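Local coordinates for protein rhamnonate dehydratase (Gibberella zeae PH-1, PDB 3FXG) that probably catalyses the magnesium-dependent dehydration of L-rhamnonate, as a lyase of the enolase superfamily, at residues D165-G170 / F343-A348; S327-Y332 / P358-L363. All coordinates share one frame; numbering follows the deposited sequence.

Overall arrangement
Contacts 1 and 2 are neighbours within the C-terminal, barrel-forming part of the chain, their centres 12 Å apart. Their segments alternate in sequence: 165-170, 327-332, 343-348, then 358-363. Helix 329-335, which begins in contact 2, is followed in the chain by strand 344-347 of contact 1, and the loop after that strand turns back to meet the start of the helix. The side chain of Y332 touches both F166 and Y346 of the strand pair, while V359 packs on Y346. Contact 1 closes the enolase-type barrel by pairing its last parallel strand with its first, while contact 2 packs the loop after that last strand on the preceding helix, next to T82 of strand 78-84.

Contact 1: residues D165-G170 / F343-A348; sequences DFYCTG and FQEYLA
F166 to T169 pair in parallel register with Q344 to L347, the two short strands inclined at 36° and their axes approaching to 4.8 Å; five backbone hydrogen bonds, starting from Q344 N to D165 O and ending with A348 N to T169 O, stitch them together. On the face carrying F166, Q344 and Y346, the F166 ring lies side by side with the Q344 chain. Q344 CB stands 3.9 Å from the F166 ring centroid, almost on the ring normal, a CH-pi contact, and F166 CD1 meets Y346 CB at 3.7 Å. The other face begins with Y167, whose ring lies against the E345 chain: E345 CA sits over the ring, offset toward its rim, and Y167 OH is 3.3 Å from E345 CB. At the edge of the same ring, F343 CD1 approaches Y167 CD2 to 3.9 Å. With OG1 anti to its carbonyl carbon (chi1 -58°), T169 gives a 2.6 Å hydrogen bond from OG1 to E345 OE2, on the anti lone pair. The carboxylate is gripped further by K185, which also bonds Y167 OH, and by A326 N. The side chain of E345 is about 5 Å from the magnesium ion bound by D222, E248 and E275, where the last parallel strand of the enolase-superfamily barrel closes against the first.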
loop_
_atom_site.group_PDB
_atom_site.type_symbol
_atom_site.label_atom_id
_atom_site.label_comp_id
_atom_site.label_asym_id
_atom_site.label_seq_id
_atom_site.Cartn_x
_atom_site.Cartn_y
_atom_site.Cartn_z
ATOM N N ASP A 165 -30.738 -16.274 -20.686
ATOM C CA ASP A 165 -30.049 -16.179 -21.971
ATOM C C ASP A 165 -28.689 -16.875 -21.923
ATOM O O ASP A 165 -27.943 -16.743 -20.949
ATOM C CB ASP A 165 -29.881 -14.712 -22.372
ATOM C CG ASP A 165 -31.210 -14.031 -22.633
ATOM O OD1 ASP A 165 -31.983 -14.542 -23.471
ATOM O OD2 ASP A 165 -31.485 -12.989 -22.004
ATOM N N PHE A 166 -28.377 -17.614 -22.985
ATOM C CA PHE A 166 -27.129 -18.367 -23.076
ATOM C C PHE A 166 -26.180 -17.890 -24.163
ATOM O O PHE A 166 -26.593 -17.307 -25.165
ATOM C CB PHE A 166 -27.402 -19.840 -23.405
ATOM C CG PHE A 166 -28.096 -20.613 -22.323
ATOM C CD1 PHE A 166 -27.495 -21.748 -21.782
ATOM C CD2 PHE A 166 -29.372 -20.260 -21.891
ATOM C CE1 PHE A 166 -28.157 -22.522 -20.831
ATOM C CE2 PHE A 166 -30.041 -21.028 -20.939
ATOM C CZ PHE A 166 -29.433 -22.162 -20.408
ATOM N N TYR A 167 -24.898 -18.170 -23.954
ATOM C CA TYR A 167 -23.884 -17.898 -24.957
ATOM C C TYR A 167 -23.409 -19.326 -25.226
ATOM O O TYR A 167 -23.547 -20.196 -24.368
ATOM C CB TYR A 167 -22.770 -16.983 -24.423
ATOM C CG TYR A 167 -21.854 -17.560 -23.370
ATOM C CD1 TYR A 167 -20.769 -18.362 -23.724
ATOM C CD2 TYR A 167 -22.032 -17.248 -22.021
ATOM C CE1 TYR A 167 -19.878 -18.831 -22.763
ATOM C CE2 TYR A 167 -21.148 -17.713 -21.054
ATOM C CZ TYR A 167 -20.073 -18.501 -21.430
ATOM O OH TYR A 167 -19.184 -18.944 -20.478
ATOM N N CYS A 168 -22.880 -19.588 -26.411
ATOM C CA CYS A 168 -22.473 -20.944 -26.741
ATOM C C CYS A 168 -20.968 -21.136 -26.832
ATOM O O CYS A 168 -20.284 -20.398 -27.543
ATOM C CB CYS A 168 -23.128 -21.354 -28.064
ATOM S SG CYS A 168 -22.829 -23.057 -28.564
ATOM N N THR A 169 -20.463 -22.131 -26.108
ATOM C CA THR A 169 -19.035 -22.443 -26.116
ATOM C C THR A 169 -18.792 -23.578 -27.103
ATOM O O THR A 169 -19.350 -24.666 -26.962
ATOM C CB THR A 169 -18.538 -22.880 -24.723
ATOM O OG1 THR A 169 -18.813 -21.843 -23.774
ATOM C CG2 THR A 169 -17.039 -23.152 -24.750
ATOM N N GLY A 170 -17.962 -23.314 -28.106
ATOM C CA GLY A 170 -17.676 -24.327 -29.106
ATOM C C GLY A 170 -16.845 -23.788 -30.254
ATOM O O GLY A 170 -16.585 -22.590 -30.331
ATOM N N PHE A 343 -26.349 -14.366 -17.065
ATOM C CA PHE A 343 -26.592 -15.301 -18.149
ATOM C C PHE A 343 -25.958 -16.644 -17.879
ATOM O O PHE A 343 -25.375 -16.867 -16.819
ATOM C CB PHE A 343 -26.093 -14.715 -19.473
ATOM C CG PHE A 343 -24.742 -14.064 -19.379
ATOM C CD1 PHE A 343 -23.584 -14.831 -19.368
ATOM C CD2 PHE A 343 -24.632 -12.682 -19.286
ATOM C CE1 PHE A 343 -22.328 -14.227 -19.263
ATOM C CE2 PHE A 343 -23.382 -12.068 -19.180
ATOM C CZ PHE A 343 -22.229 -12.848 -19.168
ATOM N N GLN A 344 -26.065 -17.536 -18.853
ATOM C CA GLN A 344 -25.560 -18.885 -18.697
ATOM C C GLN A 344 -24.740 -19.392 -19.872
ATOM O O GLN A 344 -24.927 -18.972 -21.011
ATOM C CB GLN A 344 -26.750 -19.824 -18.474
ATOM C CG GLN A 344 -26.397 -21.286 -18.521
ATOM C CD GLN A 344 -26.098 -21.855 -17.162
ATOM O OE1 GLN A 344 -25.373 -22.837 -17.039
ATOM N NE2 GLN A 344 -26.672 -21.253 -16.130
ATOM N N GLU A 345 -23.831 -20.312 -19.577
ATOM C CA GLU A 345 -23.004 -20.912 -20.605
ATOM C C GLU A 345 -23.571 -22.271 -20.993
ATOM O O GLU A 345 -24.125 -22.988 -20.160
ATOM C CB GLU A 345 -21.575 -21.124 -20.107
ATOM C CG GLU A 345 -20.782 -22.097 -20.979
ATOM C CD GLU A 345 -19.389 -22.394 -20.453
ATOM O OE1 GLU A 345 -19.243 -22.594 -19.230
ATOM O OE2 GLU A 345 -18.441 -22.446 -21.269
ATOM N N TYR A 346 -23.453 -22.606 -22.269
ATOM C CA TYR A 346 -23.866 -23.915 -22.735
ATOM C C TYR A 346 -22.697 -24.426 -23.551
ATOM O O TYR A 346 -22.315 -23.818 -24.552
ATOM C CB TYR A 346 -25.111 -23.878 -23.613
ATOM C CG TYR A 346 -25.738 -25.251 -23.682
ATOM C CD1 TYR A 346 -26.516 -25.726 -22.626
ATOM C CD2 TYR A 346 -25.485 -26.107 -24.753
ATOM C CE1 TYR A 346 -27.028 -27.017 -22.627
ATOM C CE2 TYR A 346 -25.991 -27.412 -24.766
ATOM C CZ TYR A 346 -26.763 -27.855 -23.695
ATOM O OH TYR A 346 -27.279 -29.130 -23.677
ATOM N N LEU A 347 -22.112 -25.526 -23.096
ATOM C CA LEU A 347 -20.973 -26.123 -23.770
ATOM C C LEU A 347 -21.492 -27.012 -24.890
ATOM O O LEU A 347 -22.061 -28.071 -24.628
ATOM C CB LEU A 347 -20.154 -26.938 -22.763
ATOM C CG LEU A 347 -18.781 -27.487 -23.160
ATOM C CD1 LEU A 347 -18.099 -28.072 -21.927
ATOM C CD2 LEU A 347 -18.929 -28.543 -24.243
ATOM N N ALA A 348 -21.310 -26.573 -26.133
ATOM C CA ALA A 348 -21.766 -27.341 -27.290
ATOM C C ALA A 348 -21.240 -28.766 -27.175
ATOM O O ALA A 348 -20.042 -29.010 -27.298
ATOM C CB ALA A 348 -21.270 -26.702 -28.580
#

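Contact 2: residues S327-Y332 / P358-L363; sequences SGPYSY and PVFGDL
F360 and V359, at the centre of a type I beta turn from P358 to G361, pack on the N-terminal end of helix 329-335, where G328 is the N-cap. The setting is the C-terminal barrel domain of an enolase-superfamily protein, and no hydrogen bond crosses between the two segments; they meet by van der Waals contact.

The F360 side chain carries most of the contact. Its CB points toward the helix start, and CG follows anti to the carbonyl carbon (chi1 -57°). Over the centre of the ring, V359 CG2 of the same turn stands 3.3 Å above the plane and so backs one face. Beyond the inner ring atoms, the far rim does the touching: CE2 of F360 lies 4.0 Å from P329 CD, the proline ring and the phenyl ring pointing opposite ways as they pass. At the tip, F360 CZ comes to 3.5 Å from Y330 CE2, and the same CZ lies 3.7 Å from S327 O. The planes of the F360 and Y330 rings are inclined at 45°, their centroids 5.6 Å apart.

Strand 78-84 also adjoins this pair: F360 touches T82, whose backbone N-H donates a hydrogen bond to Y330 OH. E367 secures the turn by accepting from the backbone N of both V359 and F360.

V359 serves two neighbours with its two methyls. Its CG2, besides backing F360, is 4.1 Å from G328 CA, whereas CG1 meets Y332 OH tip to tip at 4.2 Å. G328 O, which accepts from both S331 N and Y332 N in the first helical turn, stands 3.0 Å above the plane of the Y332 ring, over its centre.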
loop_
_atom_site.group_PDB
_atom_site.type_symbol
_atom_site.label_atom_id
_atom_site.label_comp_id
_atom_site.label_asym_id
_atom_site.label_seq_id
_atom_site.Cartn_x
_atom_site.Cartn_y
_atom_site.Cartn_z
ATOM N N SER A 327 -22.589 -26.924 -16.372
ATOM C CA SER A 327 -23.374 -27.481 -15.263
ATOM C C SER A 327 -24.844 -27.857 -15.470
ATOM O O SER A 327 -25.461 -28.431 -14.572
ATOM C CB SER A 327 -23.265 -26.557 -14.045
ATOM O OG SER A 327 -21.918 -26.427 -13.627
ATOM N N GLY A 328 -25.412 -27.543 -16.629
ATOM C CA GLY A 328 -26.804 -27.895 -16.873
ATOM C C GLY A 328 -27.803 -27.365 -15.850
ATOM O O GLY A 328 -27.615 -26.274 -15.318
ATOM N N PRO A 329 -28.883 -28.110 -15.559
ATOM C CA PRO A 329 -29.909 -27.697 -14.591
ATOM C C PRO A 329 -29.373 -27.251 -13.228
ATOM O O PRO A 329 -29.967 -26.396 -12.571
ATOM C CB PRO A 329 -30.796 -28.930 -14.490
ATOM C CG PRO A 329 -30.742 -29.472 -15.890
ATOM C CD PRO A 329 -29.266 -29.377 -16.212
ATOM N N TYR A 330 -28.260 -27.831 -12.797
ATOM C CA TYR A 330 -27.685 -27.451 -11.511
ATOM C C TYR A 330 -27.290 -25.980 -11.552
ATOM O O TYR A 330 -27.298 -25.294 -10.528
ATOM C CB TYR A 330 -26.470 -28.323 -11.192
ATOM C CG TYR A 330 -26.786 -29.798 -11.241
ATOM C CD1 TYR A 330 -27.916 -30.306 -10.599
ATOM C CD2 TYR A 330 -25.977 -30.683 -11.952
ATOM C CE1 TYR A 330 -28.237 -31.657 -10.667
ATOM C CE2 TYR A 330 -26.289 -32.038 -12.026
ATOM C CZ TYR A 330 -27.420 -32.516 -11.383
ATOM O OH TYR A 330 -27.750 -33.847 -11.469
ATOM N N SER A 331 -26.943 -25.496 -12.739
ATOM C CA SER A 331 -26.574 -24.099 -12.897
ATOM C C SER A 331 -27.784 -23.264 -13.313
ATOM O O SER A 331 -27.901 -22.104 -12.923
ATOM C CB SER A 331 -25.446 -23.953 -13.922
ATOM O OG SER A 331 -25.750 -24.645 -15.120
ATOM N N TYR A 332 -28.698 -23.849 -14.086
ATOM C CA TYR A 332 -29.878 -23.105 -14.520
ATOM C C TYR A 332 -30.696 -22.615 -13.330
ATOM O O TYR A 332 -31.089 -21.451 -13.275
ATOM C CB TYR A 332 -30.777 -23.961 -15.425
ATOM C CG TYR A 332 -30.059 -24.590 -16.599
ATOM C CD1 TYR A 332 -28.864 -24.055 -17.079
ATOM C CD2 TYR A 332 -30.573 -25.726 -17.230
ATOM C CE1 TYR A 332 -28.196 -24.633 -18.149
ATOM C CE2 TYR A 332 -29.911 -26.311 -18.306
ATOM C CZ TYR A 332 -28.723 -25.758 -18.757
ATOM O OH TYR A 332 -28.046 -26.333 -19.806
ATOM N N PRO A 358 -28.030 -32.827 -25.064
ATOM C CA PRO A 358 -28.025 -32.903 -23.596
ATOM C C PRO A 358 -26.615 -32.853 -23.015
ATOM O O PRO A 358 -25.707 -33.510 -23.520
ATOM C CB PRO A 358 -28.714 -34.236 -23.321
ATOM C CG PRO A 358 -29.685 -34.345 -24.459
ATOM C CD PRO A 358 -28.850 -33.907 -25.642
ATOM N N VAL A 359 -26.435 -32.075 -21.950
ATOM C CA VAL A 359 -25.124 -31.954 -21.318
ATOM C C VAL A 359 -24.701 -33.269 -20.675
ATOM O O VAL A 359 -23.524 -33.632 -20.699
ATOM C CB VAL A 359 -25.111 -30.852 -20.228
ATOM C CG1 VAL A 359 -25.574 -29.524 -20.814
ATOM C CG2 VAL A 359 -25.992 -31.257 -19.064
ATOM N N PHE A 360 -25.663 -33.987 -20.103
ATOM C CA PHE A 360 -25.371 -35.253 -19.444
ATOM C C PHE A 360 -25.689 -36.462 -20.321
ATOM O O PHE A 360 -25.813 -37.584 -19.828
ATOM C CB PHE A 360 -26.138 -35.341 -18.119
ATOM C CG PHE A 360 -25.850 -34.202 -17.177
ATOM C CD1 PHE A 360 -24.540 -33.889 -16.818
ATOM C CD2 PHE A 360 -26.885 -33.442 -16.645
ATOM C CE1 PHE A 360 -24.267 -32.836 -15.944
ATOM C CE2 PHE A 360 -26.624 -32.384 -15.770
ATOM C CZ PHE A 360 -25.311 -32.081 -15.418
ATOM N N GLY A 361 -25.814 -36.230 -21.625
ATOM C CA GLY A 361 -26.092 -37.319 -22.545
ATOM C C GLY A 361 -27.415 -38.032 -22.334
ATOM O O GLY A 361 -28.430 -37.398 -22.045
ATOM N N ASP A 362 -27.403 -39.357 -22.466
ATOM C CA ASP A 362 -28.618 -40.150 -22.313
ATOM C C ASP A 362 -28.908 -40.622 -20.889
ATOM O O ASP A 362 -29.738 -41.506 -20.683
ATOM C CB ASP A 362 -28.574 -41.354 -23.260
ATOM C CG ASP A 362 -27.517 -42.372 -22.871
ATOM O OD1 ASP A 362 -26.598 -42.025 -22.098
ATOM O OD2 ASP A 362 -27.602 -43.522 -23.350
ATOM N N LEU A 363 -28.235 -40.031 -19.907
ATOM C CA LEU A 363 -28.459 -40.410 -18.514
ATOM C C LEU A 363 -29.880 -40.029 -18.100
ATOM O O LEU A 363 -30.539 -40.759 -17.362
ATOM C CB LEU A 363 -27.450 -39.711 -17.597
ATOM C CG LEU A 363 -27.599 -39.967 -16.092
ATOM C CD1 LEU A 363 -27.477 -41.451 -15.800
ATOM C CD2 LEU A 363 -26.533 -39.189 -15.336
#